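PDB 4D63: fiber KNOB domain from Avirulent turkey hemorrhagic enteritis virus, which forms the trimeric head at the tip of the viral fibre, binds sialic acid, and probably attaches the virus to sialylated receptors on host cells. Local coordinates for residues S97-S102 against I171-I176; I78-N83 against M180-L185. All coordinates share one frame; numbering follows the deposited sequence.

Contact 1: residues S97-S102 against I171-I176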
loop_
_atom_site.group_PDB
_atom_site.type_symbol
_atom_site.label_atom_id
_atom_site.label_comp_id
_atom_site.label_asym_id
_atom_site.label_seq_id
_atom_site.Cartn_x
_atom_site.Cartn_y
_atom_site.Cartn_z
ATOM N N SER A 97 -9.679 -4.482 -14.786
ATOM C CA SER A 97 -8.493 -5.287 -14.617
ATOM C C SER A 97 -7.432 -4.883 -15.602
ATOM O O SER A 97 -7.758 -4.680 -16.761
ATOM C CB SER A 97 -8.854 -6.733 -14.891
ATOM O OG SER A 97 -9.720 -7.185 -13.885
ATOM N N ILE A 98 -6.171 -4.795 -15.158
ATOM C CA ILE A 98 -5.057 -4.995 -16.095
ATOM C C ILE A 98 -4.792 -6.505 -16.197
ATOM O O ILE A 98 -4.419 -7.154 -15.229
ATOM C CB ILE A 98 -3.763 -4.287 -15.668
ATOM C CG1 ILE A 98 -3.978 -2.769 -15.660
ATOM C CG2 ILE A 98 -2.626 -4.674 -16.615
ATOM C CD1 ILE A 98 -2.909 -2.026 -14.892
ATOM N N GLU A 99 -4.976 -7.057 -17.374
ATOM C CA GLU A 99 -4.934 -8.491 -17.553
ATOM C C GLU A 99 -3.597 -8.899 -18.126
ATOM O O GLU A 99 -3.219 -8.444 -19.189
ATOM C CB GLU A 99 -6.052 -8.926 -18.501
ATOM C CG GLU A 99 -7.433 -8.515 -18.014
ATOM C CD GLU A 99 -8.534 -8.887 -18.980
ATOM O OE1 GLU A 99 -8.306 -8.743 -20.200
ATOM O OE2 GLU A 99 -9.624 -9.306 -18.520
ATOM N N LEU A 100 -2.879 -9.746 -17.401
ATOM C CA LEU A 100 -1.589 -10.234 -17.841
ATOM C C LEU A 100 -1.630 -11.756 -17.965
ATOM O O LEU A 100 -1.985 -12.459 -17.009
ATOM C CB LEU A 100 -0.511 -9.787 -16.845
ATOM C CG LEU A 100 -0.329 -8.264 -16.760
ATOM C CD1 LEU A 100 0.473 -7.905 -15.514
ATOM C CD2 LEU A 100 0.345 -7.715 -18.032
ATOM N N ARG A 101 -1.304 -12.256 -19.150
ATOM C CA ARG A 101 -1.371 -13.692 -19.447
ATOM C C ARG A 101 -0.008 -14.319 -19.269
ATOM O O ARG A 101 0.975 -13.606 -19.156
ATOM C CB ARG A 101 -1.842 -13.904 -20.891
ATOM C CG ARG A 101 -3.195 -13.269 -21.186
ATOM C CD ARG A 101 -3.893 -13.830 -22.420
ATOM N NE ARG A 101 -5.225 -14.338 -22.058
ATOM C CZ ARG A 101 -5.553 -15.631 -21.929
ATOM N NH1 ARG A 101 -4.680 -16.610 -22.164
ATOM N NH2 ARG A 101 -6.782 -15.957 -21.568
ATOM N N SER A 102 0.031 -15.653 -19.295
ATOM C CA SER A 102 1.243 -16.462 -19.198
ATOM C C SER A 102 2.325 -15.990 -20.133
ATOM O O SER A 102 3.464 -15.871 -19.740
ATOM C CB SER A 102 0.967 -17.931 -19.595
ATOM O OG SER A 102 -0.070 -18.516 -18.832
ATOM N N ILE A 171 -0.822 -20.982 -13.510
ATOM C CA ILE A 171 -1.559 -19.743 -13.739
ATOM C C ILE A 171 -1.665 -19.445 -15.234
ATOM O O ILE A 171 -0.669 -19.463 -15.956
ATOM C CB ILE A 171 -0.912 -18.596 -12.926
ATOM C CG1 ILE A 171 -1.172 -18.859 -11.439
ATOM C CG2 ILE A 171 -1.462 -17.226 -13.296
ATOM C CD1 ILE A 171 -0.363 -17.986 -10.510
ATOM N N LYS A 172 -2.899 -19.204 -15.677
ATOM C CA LYS A 172 -3.218 -18.782 -17.041
ATOM C C LYS A 172 -3.141 -17.234 -17.133
ATOM O O LYS A 172 -2.772 -16.650 -18.153
ATOM C CB LYS A 172 -4.647 -19.265 -17.378
ATOM C CG LYS A 172 -5.090 -19.133 -18.839
ATOM C CD LYS A 172 -6.524 -18.594 -19.001
ATOM C CE LYS A 172 -7.605 -19.529 -18.451
ATOM N NZ LYS A 172 -7.681 -20.817 -19.199
ATOM N N MET A 173 -3.500 -16.564 -16.054
ATOM C CA MET A 173 -3.702 -15.138 -16.145
ATOM C C MET A 173 -3.722 -14.532 -14.752
ATOM O O MET A 173 -4.216 -15.149 -13.801
ATOM C CB MET A 173 -5.016 -14.861 -16.898
ATOM C CG MET A 173 -5.491 -13.415 -16.884
ATOM S SD MET A 173 -7.012 -13.137 -17.824
ATOM C CE MET A 173 -6.446 -12.618 -19.430
ATOM N N ILE A 174 -3.176 -13.333 -14.650
ATOM C CA ILE A 174 -3.252 -12.535 -13.457
ATOM C C ILE A 174 -3.967 -11.254 -13.857
ATOM O O ILE A 174 -3.550 -10.585 -14.821
ATOM C CB ILE A 174 -1.827 -12.229 -12.927
ATOM C CG1 ILE A 174 -1.149 -13.545 -12.518
ATOM C CG2 ILE A 174 -1.857 -11.296 -11.747
ATOM C CD1 ILE A 174 0.299 -13.420 -12.111
ATOM N N LYS A 175 -5.026 -10.920 -13.126
ATOM C CA LYS A 175 -5.693 -9.621 -13.252
ATOM C C LYS A 175 -5.364 -8.703 -12.069
ATOM O O LYS A 175 -5.567 -9.069 -10.901
ATOM C CB LYS A 175 -7.195 -9.809 -13.271
ATOM C CG LYS A 175 -7.736 -10.662 -14.405
ATOM C CD LYS A 175 -9.262 -10.615 -14.403
ATOM C CE LYS A 175 -9.845 -11.518 -15.481
ATOM N NZ LYS A 175 -10.794 -10.786 -16.352
ATOM N N ILE A 176 -4.816 -7.532 -12.358
ATOM C CA ILE A 176 -4.611 -6.516 -11.342
ATOM C C ILE A 176 -5.852 -5.656 -11.342
ATOM O O ILE A 176 -6.123 -4.967 -12.313
ATOM C CB ILE A 176 -3.365 -5.664 -11.626
ATOM C CG1 ILE A 176 -2.127 -6.559 -11.662
ATOM C CG2 ILE A 176 -3.206 -4.558 -10.572
ATOM C CD1 ILE A 176 -0.911 -5.842 -12.163
#

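Contact 2: residues I78-N83 against M180-L185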
loop_
_atom_site.group_PDB
_atom_site.type_symbol
_atom_site.label_atom_id
_atom_site.label_comp_id
_atom_site.label_asym_id
_atom_site.label_seq_id
_atom_site.Cartn_x
_atom_site.Cartn_y
_atom_site.Cartn_z
ATOM N N ILE A 78 4.100 7.827 -10.907
ATOM C CA ILE A 78 3.566 7.210 -12.110
ATOM C C ILE A 78 2.325 6.368 -11.793
ATOM O O ILE A 78 2.375 5.459 -10.957
ATOM C CB ILE A 78 4.640 6.351 -12.820
ATOM C CG1 ILE A 78 4.032 5.538 -13.973
ATOM C CG2 ILE A 78 5.357 5.420 -11.860
ATOM C CD1 ILE A 78 5.052 5.126 -15.023
ATOM N N GLN A 79 1.233 6.663 -12.489
ATOM C CA GLN A 79 0.002 5.943 -12.333
ATOM C C GLN A 79 -0.367 5.193 -13.593
ATOM O O GLN A 79 -0.405 5.788 -14.659
ATOM C CB GLN A 79 -1.134 6.894 -11.984
ATOM C CG GLN A 79 -2.392 6.180 -11.511
ATOM C CD GLN A 79 -3.543 7.123 -11.231
ATOM O OE1 GLN A 79 -3.405 8.096 -10.526
ATOM N NE2 GLN A 79 -4.695 6.801 -11.753
ATOM N N PHE A 80 -0.697 3.899 -13.451
ATOM C CA PHE A 80 -1.276 3.123 -14.548
ATOM C C PHE A 80 -2.741 3.471 -14.680
ATOM O O PHE A 80 -3.464 3.482 -13.685
ATOM C CB PHE A 80 -1.066 1.628 -14.333
ATOM C CG PHE A 80 0.361 1.202 -14.489
ATOM C CD1 PHE A 80 1.317 1.540 -13.518
ATOM C CD2 PHE A 80 0.768 0.478 -15.593
ATOM C CE1 PHE A 80 2.647 1.162 -13.650
ATOM C CE2 PHE A 80 2.106 0.123 -15.746
ATOM C CZ PHE A 80 3.038 0.452 -14.775
ATOM N N ILE A 81 -3.179 3.746 -15.916
ATOM C CA ILE A 81 -4.499 4.326 -16.171
ATOM C C ILE A 81 -5.494 3.470 -16.976
ATOM O O ILE A 81 -6.630 3.905 -17.178
ATOM C CB ILE A 81 -4.411 5.739 -16.839
ATOM C CG1 ILE A 81 -3.842 5.632 -18.269
ATOM C CG2 ILE A 81 -3.605 6.699 -15.962
ATOM C CD1 ILE A 81 -3.858 6.919 -19.059
ATOM N N ASP A 82 -5.105 2.281 -17.426
ATOM C CA ASP A 82 -6.041 1.405 -18.153
ATOM C C ASP A 82 -7.231 0.882 -17.326
ATOM O O ASP A 82 -8.271 0.558 -17.896
ATOM C CB ASP A 82 -5.293 0.208 -18.749
ATOM C CG ASP A 82 -4.366 0.615 -19.893
ATOM O OD1 ASP A 82 -4.795 1.473 -20.696
ATOM O OD2 ASP A 82 -3.217 0.097 -19.976
ATOM N N ASN A 83 -7.089 0.789 -16.004
ATOM C CA ASN A 83 -8.105 0.104 -15.202
ATOM C C ASN A 83 -8.617 0.970 -14.058
ATOM O O ASN A 83 -8.818 0.485 -12.945
ATOM C CB ASN A 83 -7.550 -1.209 -14.635
ATOM C CG ASN A 83 -6.478 -0.973 -13.576
ATOM O OD1 ASN A 83 -5.750 0.027 -13.635
ATOM N ND2 ASN A 83 -6.389 -1.870 -12.595
ATOM N N MET A 180 -3.008 1.336 -9.665
ATOM C CA MET A 180 -1.616 1.354 -9.231
ATOM C C MET A 180 -1.007 2.721 -9.432
ATOM O O MET A 180 -1.014 3.238 -10.533
ATOM C CB MET A 180 -0.778 0.367 -10.051
ATOM C CG MET A 180 -1.165 -1.096 -9.789
ATOM S SD MET A 180 0.023 -2.288 -10.439
ATOM C CE MET A 180 0.009 -1.820 -12.169
ATOM N N LEU A 181 -0.413 3.262 -8.382
ATOM C CA LEU A 181 0.434 4.443 -8.510
ATOM C C LEU A 181 1.717 4.233 -7.692
ATOM O O LEU A 181 1.669 3.823 -6.544
ATOM C CB LEU A 181 -0.312 5.705 -8.046
ATOM C CG LEU A 181 0.529 6.998 -7.998
ATOM C CD1 LEU A 181 -0.377 8.184 -8.306
ATOM C CD2 LEU A 181 1.231 7.174 -6.646
ATOM N N PHE A 182 2.853 4.506 -8.321
ATOM C CA PHE A 182 4.132 4.377 -7.700
ATOM C C PHE A 182 4.708 5.753 -7.496
ATOM O O PHE A 182 4.792 6.534 -8.455
ATOM C CB PHE A 182 5.095 3.578 -8.604
ATOM C CG PHE A 182 4.630 2.178 -8.926
ATOM C CD1 PHE A 182 3.739 1.946 -9.952
ATOM C CD2 PHE A 182 5.091 1.088 -8.185
ATOM C CE1 PHE A 182 3.331 0.656 -10.236
ATOM C CE2 PHE A 182 4.684 -0.177 -8.472
ATOM C CZ PHE A 182 3.796 -0.395 -9.489
ATOM N N THR A 183 5.141 6.034 -6.278
ATOM C CA THR A 183 6.004 7.174 -6.004
ATOM C C THR A 183 7.463 6.654 -5.960
ATOM O O THR A 183 7.768 5.760 -5.185
ATOM C CB THR A 183 5.657 7.854 -4.678
ATOM O OG1 THR A 183 4.301 8.344 -4.715
ATOM C CG2 THR A 183 6.657 9.014 -4.409
ATOM N N CYS A 184 8.340 7.197 -6.816
ATOM C CA CYS A 184 9.701 6.706 -6.978
ATOM C C CYS A 184 10.745 7.795 -6.699
ATOM O O CYS A 184 10.528 8.965 -7.038
ATOM C CB CYS A 184 9.882 6.210 -8.391
ATOM S SG CYS A 184 8.604 5.071 -8.909
ATOM N N LEU A 185 11.861 7.404 -6.089
ATOM C CA LEU A 185 13.030 8.274 -5.951
ATOM C C LEU A 185 14.052 7.973 -7.037
ATOM O O LEU A 185 14.469 6.830 -7.212
ATOM C CB LEU A 185 13.703 8.112 -4.589
ATOM C CG LEU A 185 12.919 8.704 -3.421
ATOM C CD1 LEU A 185 13.790 8.716 -2.176
ATOM C CD2 LEU A 185 12.433 10.107 -3.737
HETATM O O HOH W 1 -3.660 1.027 -12.268
#

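Contact 1: residues S97-S102 against I171-I176
Ile98 and Ile176 each donate their backbone N-H to the other's carbonyl O, and Leu100 and Ile174 do the same. These are the two hydrogen-bonded pairs of an antiparallel strand pairing. The inner pair is straighter: Leu100 N to Ile174 O and Ile174 N to Leu100 O are both 2.8 Å, with N-H...O angles near 170°. Beyond Arg101 the pairing weakens. Ser102 N still reaches Lys172 O at 3.2 Å, a longer bond. Ser102 OG then donates to Ile171 O at 3.1 Å, in the carbonyl plane and on a lone pair.

Strand 98-101 lies at one end of the antiparallel sheet of the fibre head, and 171-176 is its neighbour. Next inward is strand 129-137. There Lys172 and Met173 both face Ile136 in a classic beta bulge, and the chain turns a corner at Lys172.

The charged contacts lie on the face that carries Glu99, Arg101, Met173 and Lys175. The chains of Glu99 and Lys175 extend alongside each other from neighbouring strands. Lys175 NZ meets Glu99 OE2 at 2.9 Å on its anti side, a salt bridge slightly out of the carboxylate plane. The Lys175 chain also passes Ser97, with CD 3.5 Å from Ser97 OG.

With chi1 at 170° the Met173 chain runs out opposite its N, and the bend at chi3 brings CE to Arg101 NE, 3.4 Å away. CE also touches Glu99 CB. Arg101 lies alongside Lys172, with NH2 3.7 Å from the aliphatic CD of Lys172.

The other face is apolar and buried. Leu100 CD1 touches Ile176 CD1 at 4.2 Å, while Ile174 and Ile176 also pack on Leu133 of strand 129-137.

Contact 2: residues I78-N83 against M180-L185
Met180 lays its methyl group over one face of the Phe80 ring. CE sits 4.0 Å from the ring centroid, 19° off the normal and offset toward the CG-CD1 side, a CH-pi contact. SD is above the same face but farther off, which makes this a Met-aromatic pair. The bend at chi3 (-58°) turns the methyl down onto the ring.

The rings of Phe80 and Phe182 touch at their rims, planes at 69°, without stacking. The two CE1 atoms, of Phe80 and Phe182, are 3.5 Å apart. Ile78 turns CG2 toward Phe182, 3.8 Å from its CB, while its CG1 branch heads off from the partner segment.

On the face with Gln79 and Leu181 the side chains cross at an angle. Gln79 CG lies 3.4 Å from Met180 O, and Gln79 OE1 approaches Leu181 CD1.

Backbone bonds set this register. Ile78 and Phe182 exchange two, and Phe80 N donates to Met180 O at 3.0 Å. Past that point the two segments separate, and a water bridges them. It donates to Phe80 O and Asn83 OD1 and accepts from Met180 N, so it satisfies buried polar groups where direct pairing stops.

The Gln79 and Leu181 face meets the third subunit, where Gln79 packs on Leu185 and Leu181 on Pro127; Thr183 packs on Leu181 of the second subunit. The Phe80, Met180 and Phe182 side packs inward on Ile98 and Ile129. This is an antiparallel end-strand pair of the fibre-head beta-sandwich, placed at the interface of the trimer.

Contacts 1 and 2 sit at the two ends of the strand order of one antiparallel sheet, and strands 171-176 and 181-185 are consecutive strands. Contact 2 is buried and faces the neighbouring subunits. Contact 1 is partly buried, and no other chain of the trimer touches it. Their chemistry follows this difference. Contact 1 has a salt bridge and long charged side chains on one face and aliphatic packing on the other; contact 2 has two phenylalanines, a methyl over a ring and a bridging water. They meet inside the head: Ile98 CD1 packs on Met180 CE at 4.0 Å, and Asn83 ND2 makes a weak hydrogen bond to Ile176 O.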